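PDB 1UKU: periplasmic divalent cation tolerance protein CutA, which binds copper ions, which probably drives its trimers to oligomerize, and is involved in resistance toward heavy metals. Local coordinates for residues T6-W11 / L72-V77. Sequence-based numbering, arbitrary orientation.
Sequences TTFPDW and LHPYDV
His73 and Phe8 lie ring against ring in an offset stack, their planes only 6° apart and their centroids separated by 4.7 Å. The overlap is partial: Phe8 CE1 sits over the rim of one imidazole face, 3.8 Å from His73 NE2. CG of His73 is anti to its backbone N (chi1 -150°). NE2 and its ring neighbours are the atoms nearest Thr6, Thr7 and Phe8. There NE2 meets two oxygens near the ring plane, giving a weak, bent bond to Thr7 O (2.8 Å, 115° at the hydrogen) and another weak one to Thr6 OG1 at 3.1 Å. Thr6 OG1 is also hydrogen-bonded to Ala79 O, the stronger of its two partners. The other ring nitrogen, ND1, accepts a nearly straight bond, close to the ring plane, from the backbone N of Tyr75, which holds the imidazole to its own loop.

The prolines and the tyrosine continue the fit beyond the stack. Pro74 pushes its CD against the edge of the Phe8 ring, in its plane, while its CG packs on Pro9 CD at 3.5 Å. Pro9 thus fits between Pro74 and the outer end of Tyr75, which it meets tip to tip, CD lying 3.6 Å from Tyr75 CZ. The phenol hydroxyl also comes close to Pro9 N, which has no hydrogen to give; the hydroxyl of Tyr75 is hydrogen-bonded to Glu50 OE2 instead. Helix 11-23 packs on Phe8 too, through Ser13, Ala14 and Val17.

The contact joins the end of strand 2-8 to the loop between helix 62-72 and strand 81-84 in this GlnB-like fold, with Tyr75 beside the copper ligand Asp48. Using NE2 as donor and ND1 as acceptor is what a neutral, NE2-protonated imidazole would do, so His73 is probably uncharged here.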
loop_
_atom_site.group_PDB
_atom_site.type_symbol
_atom_site.label_atom_id
_atom_site.label_comp_id
_atom_site.label_asym_id
_atom_site.label_seq_id
_atom_site.Cartn_x
_atom_site.Cartn_y
_atom_site.Cartn_z
ATOM N N THR A 6 3.421 8.803 2.445
ATOM C CA THR A 6 3.423 10.175 1.973
ATOM C C THR A 6 3.829 10.163 0.502
ATOM O O THR A 6 4.265 9.151 -0.023
ATOM C CB THR A 6 4.335 11.052 2.857
ATOM O OG1 THR A 6 4.150 12.431 2.486
ATOM C CG2 THR A 6 5.802 10.741 2.723
ATOM N N THR A 7 3.621 11.270 -0.181
ATOM C CA THR A 7 3.977 11.367 -1.575
ATOM C C THR A 7 4.819 12.580 -1.784
ATOM O O THR A 7 4.720 13.546 -1.038
ATOM C CB THR A 7 2.771 11.405 -2.504
ATOM O OG1 THR A 7 2.119 12.692 -2.424
ATOM C CG2 THR A 7 1.739 10.366 -2.138
ATOM N N PHE A 8 5.648 12.509 -2.809
ATOM C CA PHE A 8 6.623 13.564 -3.153
ATOM C C PHE A 8 6.549 13.894 -4.636
ATOM O O PHE A 8 6.173 13.054 -5.435
ATOM C CB PHE A 8 8.062 13.116 -2.844
ATOM C CG PHE A 8 8.341 12.863 -1.395
ATOM C CD1 PHE A 8 8.662 13.917 -0.556
ATOM C CD2 PHE A 8 8.274 11.563 -0.853
ATOM C CE1 PHE A 8 8.930 13.700 0.772
ATOM C CE2 PHE A 8 8.555 11.356 0.509
ATOM C CZ PHE A 8 8.861 12.439 1.317
ATOM N N PRO A 9 6.903 15.121 -5.006
ATOM C CA PRO A 9 6.839 15.518 -6.411
ATOM C C PRO A 9 7.896 14.886 -7.314
ATOM O O PRO A 9 7.626 14.804 -8.514
ATOM C CB PRO A 9 6.945 17.036 -6.324
ATOM C CG PRO A 9 7.759 17.245 -5.122
ATOM C CD PRO A 9 7.187 16.252 -4.125
ATOM N N ASP A 10 9.032 14.423 -6.797
ATOM C CA ASP A 10 9.889 13.520 -7.576
ATOM C C ASP A 10 10.923 12.900 -6.646
ATOM O O ASP A 10 10.810 12.975 -5.406
ATOM C CB ASP A 10 10.596 14.187 -8.781
ATOM C CG ASP A 10 11.008 13.171 -9.893
ATOM O OD1 ASP A 10 10.113 12.638 -10.583
ATOM O OD2 ASP A 10 12.211 12.879 -10.173
ATOM N N TRP A 11 11.916 12.272 -7.267
ATOM C CA TRP A 11 12.841 11.419 -6.601
ATOM C C TRP A 11 13.821 12.180 -5.753
ATOM O O TRP A 11 14.233 11.670 -4.699
ATOM C CB TRP A 11 13.607 10.610 -7.666
ATOM C CG TRP A 11 12.831 9.461 -8.199
ATOM C CD1 TRP A 11 12.123 9.417 -9.348
ATOM C CD2 TRP A 11 12.627 8.219 -7.543
ATOM N NE1 TRP A 11 11.512 8.200 -9.478
ATOM C CE2 TRP A 11 11.794 7.450 -8.358
ATOM C CE3 TRP A 11 13.084 7.674 -6.333
ATOM C CZ2 TRP A 11 11.410 6.148 -8.004
ATOM C CZ3 TRP A 11 12.714 6.401 -5.995
ATOM C CH2 TRP A 11 11.882 5.657 -6.810
ATOM N N LEU A 72 9.999 18.932 6.608
ATOM C CA LEU A 72 10.878 18.619 5.474
ATOM C C LEU A 72 10.165 18.574 4.113
ATOM O O LEU A 72 10.822 18.569 3.064
ATOM C CB LEU A 72 11.572 17.278 5.700
ATOM C CG LEU A 72 12.570 17.291 6.849
ATOM C CD1 LEU A 72 13.018 15.863 7.160
ATOM C CD2 LEU A 72 13.778 18.135 6.520
ATOM N N HIS A 73 8.851 18.580 4.130
ATOM C CA HIS A 73 8.103 18.201 2.925
ATOM C C HIS A 73 8.058 19.338 1.918
ATOM O O HIS A 73 7.830 20.488 2.298
ATOM C CB HIS A 73 6.671 17.800 3.269
ATOM C CG HIS A 73 6.107 16.792 2.318
ATOM N ND1 HIS A 73 5.834 17.079 1.000
ATOM C CD2 HIS A 73 5.816 15.486 2.499
ATOM C CE1 HIS A 73 5.416 15.973 0.399
ATOM N NE2 HIS A 73 5.402 14.991 1.293
ATOM N N PRO A 74 8.251 19.031 0.632
ATOM C CA PRO A 74 8.070 20.060 -0.410
ATOM C C PRO A 74 6.645 20.560 -0.625
ATOM O O PRO A 74 6.468 21.642 -1.208
ATOM C CB PRO A 74 8.602 19.396 -1.680
ATOM C CG PRO A 74 8.686 17.948 -1.394
ATOM C CD PRO A 74 8.793 17.769 0.088
ATOM N N TYR A 75 5.641 19.808 -0.192
ATOM C CA TYR A 75 4.272 20.252 -0.294
ATOM C C TYR A 75 3.832 21.073 0.919
ATOM O O TYR A 75 4.122 20.696 2.038
ATOM C CB TYR A 75 3.323 19.058 -0.462
ATOM C CG TYR A 75 3.466 18.310 -1.778
ATOM C CD1 TYR A 75 4.052 18.888 -2.901
ATOM C CD2 TYR A 75 3.018 17.017 -1.884
ATOM C CE1 TYR A 75 4.123 18.213 -4.098
ATOM C CE2 TYR A 75 3.103 16.315 -3.061
ATOM C CZ TYR A 75 3.654 16.893 -4.170
ATOM O OH TYR A 75 3.736 16.131 -5.329
ATOM N N ASP A 76 3.095 22.157 0.655
ATOM C CA ASP A 76 2.416 22.934 1.699
ATOM C C ASP A 76 1.459 22.061 2.501
ATOM O O ASP A 76 1.378 22.176 3.725
ATOM C CB ASP A 76 1.583 24.079 1.093
ATOM C CG ASP A 76 2.398 25.036 0.264
ATOM O OD1 ASP A 76 3.505 25.413 0.712
ATOM O OD2 ASP A 76 1.981 25.508 -0.826
ATOM N N VAL A 77 0.707 21.215 1.797
ATOM C CA VAL A 77 -0.255 20.324 2.436
ATOM C C VAL A 77 0.054 18.885 2.003
ATOM O O VAL A 77 -0.572 18.355 1.084
ATOM C CB VAL A 77 -1.719 20.713 2.111
ATOM C CG1 VAL A 77 -2.696 19.843 2.879
ATOM C CG2 VAL A 77 -1.984 22.189 2.450
#